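Local coordinates for protein telomerase reverse transcriptase (Candida albicans SC5314, PDB 6ZDQ) that probably extends chromosome ends as a telomerase reverse transcriptase, adding telomeric DNA repeats by copying a template within its RNA component, at residues F571-L581 and F619-D630. Sequence-based numbering, arbitrary orientation.
With nucleotides of chain B.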
# COMPACT_ATOMS: atom_id res chain seq x y z
N PHE A 571 -11.88 11.03 2.46
CA PHE A 571 -11.84 12.43 2.86
C PHE A 571 -12.93 13.17 2.09
O PHE A 571 -12.86 13.30 0.86
CB PHE A 571 -10.46 13.03 2.60
CG PHE A 571 -9.36 12.38 3.39
CD1 PHE A 571 -9.60 11.89 4.67
CD2 PHE A 571 -8.09 12.25 2.86
CE1 PHE A 571 -8.59 11.29 5.39
CE2 PHE A 571 -7.08 11.64 3.58
CZ PHE A 571 -7.33 11.17 4.85
N ARG A 572 -13.94 13.64 2.82
CA ARG A 572 -15.05 14.37 2.20
C ARG A 572 -15.44 15.62 2.98
O ARG A 572 -16.44 16.26 2.63
CB ARG A 572 -16.26 13.44 2.04
CG ARG A 572 -16.68 12.74 3.31
CD ARG A 572 -17.73 11.68 3.02
NE ARG A 572 -18.84 12.21 2.23
CZ ARG A 572 -19.91 12.80 2.74
NH1 ARG A 572 -20.03 12.93 4.06
NH2 ARG A 572 -20.86 13.25 1.94
N THR A 573 -14.71 15.98 4.03
CA THR A 573 -14.98 17.16 4.83
C THR A 573 -13.72 18.02 4.90
O THR A 573 -12.60 17.51 4.83
CB THR A 573 -15.44 16.81 6.25
OG1 THR A 573 -14.37 16.18 6.96
CG2 THR A 573 -16.64 15.88 6.21
N PHE A 574 -13.92 19.33 5.02
CA PHE A 574 -12.78 20.24 5.11
C PHE A 574 -11.91 19.93 6.32
O PHE A 574 -10.68 20.03 6.25
CB PHE A 574 -13.27 21.69 5.17
CG PHE A 574 -13.83 22.20 3.87
CD1 PHE A 574 -12.98 22.54 2.83
CD2 PHE A 574 -15.19 22.35 3.70
CE1 PHE A 574 -13.49 23.01 1.63
CE2 PHE A 574 -15.71 22.83 2.51
CZ PHE A 574 -14.86 23.16 1.48
N LYS A 575 -12.53 19.54 7.44
CA LYS A 575 -11.76 19.21 8.64
C LYS A 575 -10.83 18.03 8.39
O LYS A 575 -9.63 18.10 8.67
CB LYS A 575 -12.71 18.92 9.80
CG LYS A 575 -13.46 20.13 10.31
CD LYS A 575 -14.34 19.77 11.50
CE LYS A 575 -15.03 21.00 12.06
NZ LYS A 575 -15.97 20.66 13.17
N THR A 576 -11.37 16.94 7.84
CA THR A 576 -10.54 15.76 7.59
C THR A 576 -9.55 16.00 6.46
O THR A 576 -8.45 15.43 6.47
CB THR A 576 -11.42 14.55 7.27
OG1 THR A 576 -12.30 14.87 6.18
CG2 THR A 576 -12.25 14.17 8.49
N LEU A 577 -9.91 16.84 5.48
CA LEU A 577 -8.99 17.13 4.38
C LEU A 577 -7.76 17.88 4.87
O LEU A 577 -6.62 17.46 4.59
CB LEU A 577 -9.71 17.93 3.30
CG LEU A 577 -8.82 18.45 2.16
CD1 LEU A 577 -8.07 17.32 1.47
CD2 LEU A 577 -9.65 19.24 1.15
N VAL A 578 -7.95 18.98 5.60
CA VAL A 578 -6.81 19.76 6.06
C VAL A 578 -6.05 19.01 7.14
O VAL A 578 -4.84 19.22 7.32
CB VAL A 578 -7.25 21.15 6.54
CG1 VAL A 578 -8.05 21.86 5.46
CG2 VAL A 578 -8.05 21.06 7.84
N LYS A 579 -6.73 18.14 7.89
CA LYS A 579 -6.04 17.33 8.89
C LYS A 579 -5.00 16.43 8.24
O LYS A 579 -3.85 16.37 8.68
CB LYS A 579 -7.06 16.51 9.69
CG LYS A 579 -6.44 15.57 10.71
CD LYS A 579 -7.51 14.75 11.41
CE LYS A 579 -6.90 13.78 12.40
NZ LYS A 579 -7.94 12.95 13.08
N TYR A 580 -5.40 15.71 7.18
CA TYR A 580 -4.45 14.87 6.47
C TYR A 580 -3.39 15.71 5.75
O TYR A 580 -2.20 15.40 5.83
CB TYR A 580 -5.18 13.97 5.47
CG TYR A 580 -4.24 13.25 4.52
CD1 TYR A 580 -3.48 12.17 4.95
CD2 TYR A 580 -4.10 13.67 3.20
CE1 TYR A 580 -2.62 11.52 4.08
CE2 TYR A 580 -3.24 13.03 2.34
CZ TYR A 580 -2.50 11.95 2.78
OH TYR A 580 -1.64 11.31 1.92
N LEU A 581 -3.82 16.77 5.06
CA LEU A 581 -2.87 17.60 4.33
C LEU A 581 -1.83 18.21 5.26
O LEU A 581 -0.64 18.30 4.91
CB LEU A 581 -3.60 18.71 3.56
CG LEU A 581 -4.46 18.28 2.37
CD1 LEU A 581 -4.99 19.49 1.61
CD2 LEU A 581 -3.68 17.36 1.44
N PHE A 619 -5.74 20.89 -2.36
CA PHE A 619 -6.86 21.41 -1.59
C PHE A 619 -7.85 22.15 -2.48
O PHE A 619 -9.07 22.03 -2.30
CB PHE A 619 -6.36 22.32 -0.47
CG PHE A 619 -7.45 23.09 0.23
CD1 PHE A 619 -8.29 22.46 1.13
CD2 PHE A 619 -7.63 24.44 -0.02
CE1 PHE A 619 -9.29 23.16 1.77
CE2 PHE A 619 -8.63 25.14 0.61
CZ PHE A 619 -9.46 24.51 1.51
N LYS A 620 -7.34 22.93 -3.45
CA LYS A 620 -8.23 23.66 -4.35
C LYS A 620 -9.05 22.71 -5.21
O LYS A 620 -10.23 22.97 -5.48
CB LYS A 620 -7.42 24.61 -5.23
CG LYS A 620 -6.77 25.75 -4.48
CD LYS A 620 -6.50 26.93 -5.40
CE LYS A 620 -5.57 26.54 -6.53
NZ LYS A 620 -4.19 26.25 -6.05
N THR A 621 -8.46 21.60 -5.66
CA THR A 621 -9.17 20.67 -6.53
C THR A 621 -10.35 20.03 -5.81
O THR A 621 -11.47 19.99 -6.34
CB THR A 621 -8.20 19.59 -7.04
OG1 THR A 621 -7.27 20.18 -7.96
CG2 THR A 621 -8.97 18.48 -7.73
N LYS A 622 -10.12 19.53 -4.60
CA LYS A 622 -11.20 18.96 -3.81
C LYS A 622 -12.17 20.01 -3.28
O LYS A 622 -13.30 19.68 -2.93
CB LYS A 622 -10.62 18.14 -2.66
CG LYS A 622 -11.63 17.28 -1.93
CD LYS A 622 -11.01 16.61 -0.73
CE LYS A 622 -12.05 16.31 0.33
NZ LYS A 622 -11.47 15.85 1.61
N PHE A 623 -11.74 21.28 -3.21
CA PHE A 623 -12.59 22.34 -2.69
C PHE A 623 -13.91 22.42 -3.45
O PHE A 623 -14.99 22.39 -2.84
CB PHE A 623 -11.85 23.68 -2.76
CG PHE A 623 -12.68 24.86 -2.33
CD1 PHE A 623 -13.39 25.61 -3.26
CD2 PHE A 623 -12.75 25.22 -0.99
CE1 PHE A 623 -14.16 26.69 -2.86
CE2 PHE A 623 -13.51 26.31 -0.59
CZ PHE A 623 -14.22 27.04 -1.53
N THR A 624 -13.85 22.53 -4.78
CA THR A 624 -15.06 22.71 -5.57
C THR A 624 -16.02 21.54 -5.41
O THR A 624 -17.24 21.73 -5.44
CB THR A 624 -14.69 22.91 -7.04
OG1 THR A 624 -13.87 21.82 -7.48
CG2 THR A 624 -13.94 24.22 -7.23
N SER A 625 -15.50 20.32 -5.23
CA SER A 625 -16.38 19.16 -5.11
C SER A 625 -17.06 19.11 -3.74
O SER A 625 -18.25 18.79 -3.66
CB SER A 625 -15.58 17.88 -5.36
OG SER A 625 -14.49 17.76 -4.47
N ILE A 626 -16.33 19.42 -2.67
CA ILE A 626 -16.87 19.27 -1.32
C ILE A 626 -17.50 20.55 -0.77
O ILE A 626 -18.22 20.48 0.24
CB ILE A 626 -15.80 18.79 -0.32
CG1 ILE A 626 -14.74 19.87 -0.11
CG2 ILE A 626 -15.17 17.50 -0.81
CD1 ILE A 626 -13.69 19.50 0.91
N VAL A 627 -17.25 21.70 -1.39
CA VAL A 627 -17.89 22.93 -0.92
C VAL A 627 -19.38 22.92 -1.22
O VAL A 627 -20.13 23.73 -0.66
CB VAL A 627 -17.22 24.16 -1.56
CG1 VAL A 627 -17.68 24.34 -3.00
CG2 VAL A 627 -17.49 25.42 -0.73
N LYS A 628 -19.84 22.01 -2.08
CA LYS A 628 -21.26 21.96 -2.43
C LYS A 628 -22.12 21.59 -1.23
O LYS A 628 -23.26 22.05 -1.13
CB LYS A 628 -21.49 20.98 -3.58
CG LYS A 628 -20.84 21.38 -4.89
CD LYS A 628 -21.11 20.34 -5.97
CE LYS A 628 -20.48 20.75 -7.30
NZ LYS A 628 -20.74 19.76 -8.37
N TYR A 629 -21.60 20.77 -0.32
CA TYR A 629 -22.37 20.34 0.85
C TYR A 629 -21.76 20.73 2.18
O TYR A 629 -22.50 20.82 3.17
CB TYR A 629 -22.58 18.82 0.83
CG TYR A 629 -21.31 18.01 0.64
CD1 TYR A 629 -20.84 17.72 -0.63
CD2 TYR A 629 -20.60 17.54 1.74
CE1 TYR A 629 -19.68 16.98 -0.80
CE2 TYR A 629 -19.44 16.81 1.57
CZ TYR A 629 -18.99 16.53 0.30
OH TYR A 629 -17.84 15.80 0.12
N ASP A 630 -20.46 20.98 2.25
CA ASP A 630 -19.80 21.35 3.49
C ASP A 630 -19.74 22.88 3.61
O ASP A 630 -20.08 23.62 2.69
CB ASP A 630 -18.40 20.74 3.56
CG ASP A 630 -17.87 20.66 4.97
OD1 ASP A 630 -18.53 21.18 5.89
OD2 ASP A 630 -16.79 20.06 5.16
P U B 36 -21.07 13.49 8.26
OP1 U B 36 -19.73 12.85 8.32
OP2 U B 36 -22.03 13.31 9.39
O5' U B 36 -20.87 15.06 8.06
C5' U B 36 -20.22 15.56 6.90
C4' U B 36 -20.45 17.03 6.72
O4' U B 36 -21.87 17.30 6.52
C3' U B 36 -20.09 17.90 7.91
O3' U B 36 -18.70 18.16 7.97
C2' U B 36 -20.94 19.15 7.70
O2' U B 36 -20.34 20.01 6.74
C1' U B 36 -22.21 18.55 7.09
N1 U B 36 -23.28 18.34 8.08
C2 U B 36 -24.11 19.42 8.35
O2 U B 36 -23.97 20.50 7.82
N3 U B 36 -25.09 19.18 9.28
C4 U B 36 -25.33 17.99 9.94
O4 U B 36 -26.26 17.93 10.75
C5 U B 36 -24.44 16.93 9.61
C6 U B 36 -23.47 17.13 8.71
P C B 37 -18.04 18.73 9.32
OP1 C B 37 -16.60 18.37 9.32
OP2 C B 37 -18.90 18.32 10.46
O5' C B 37 -18.16 20.31 9.14
C5' C B 37 -18.30 21.15 10.27
C4' C B 37 -19.10 22.38 9.95
O4' C B 37 -20.42 22.00 9.47
C3' C B 37 -19.39 23.29 11.13
O3' C B 37 -18.30 24.14 11.43
C2' C B 37 -20.65 24.02 10.70
O2' C B 37 -20.33 25.08 9.81
C1' C B 37 -21.38 22.93 9.91
N1 C B 37 -22.39 22.21 10.73
C2 C B 37 -23.55 22.87 11.16
O2 C B 37 -23.72 24.06 10.89
N3 C B 37 -24.46 22.18 11.89
C4 C B 37 -24.25 20.89 12.18
N4 C B 37 -25.18 20.26 12.90
C5 C B 37 -23.09 20.20 11.75
C6 C B 37 -22.20 20.89 11.03
P U B 57 -28.40 25.46 0.50
OP1 U B 57 -28.28 26.25 -0.75
OP2 U B 57 -29.72 25.36 1.18
O5' U B 57 -27.90 23.98 0.20
C5' U B 57 -26.59 23.76 -0.30
C4' U B 57 -26.26 22.29 -0.33
O4' U B 57 -26.13 21.78 1.02
C3' U B 57 -27.30 21.38 -0.96
O3' U B 57 -27.26 21.41 -2.37
C2' U B 57 -26.96 20.03 -0.35
O2' U B 57 -25.83 19.46 -1.00
C1' U B 57 -26.55 20.43 1.06
N1 U B 57 -27.66 20.31 2.04
C2 U B 57 -27.95 19.05 2.54
O2 U B 57 -27.35 18.05 2.20
N3 U B 57 -28.98 19.01 3.44
C4 U B 57 -29.73 20.08 3.90
O4 U B 57 -30.63 19.88 4.72
C5 U B 57 -29.36 21.34 3.35
C6 U B 57 -28.36 21.41 2.46
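The ring of F574 packs against the opposing helix, with I626 at a face and F619 at an edge. CD1 of I626 sits over that face, 3.7 Å from the ring centroid, whereas CE1 of F619 and CB of V627 meet the edge close to the ring plane. F623 comes in obliquely, the two phenylalanine planes inclined at 55°. F619 is itself a knob among F574, L577, V578 and L581; its CG is anti to its own backbone N (chi1 170°), which brings CD1 of F619 to 3.5 Å from CD2 of L577. K622 and L577 approach end to end, and the extended lysine brings NZ of K622 3.0 Å from O of F571.

These residues pair helices 574-588 and 602-626, whose local axes run nearly antiparallel 11.4 Å apart, within the all-helical C-terminal region known in telomerases as the thumb. F632 meets both F574 and F623 edge-to-face, extending the aromatic packing.

Polar bonds tie down the start of the first helix. N of F574, in its first turn, donates to OD2 of D630 at 3.0 Å along an almost straight line (169°), while T573 takes the N-cap position. OH of Y629 donates to O of R572 at 2.9 Å, in the carbonyl plane and on a lone pair. The R572 guanidinium lies nearly parallel to the tyrosine ring, with CE2 of Y629 over one face, and NH2 of R572 forms a salt bridge with D126. RNA borders this end: CG2 of T573 lies 3.5 Å from O3' of U36 of chain B.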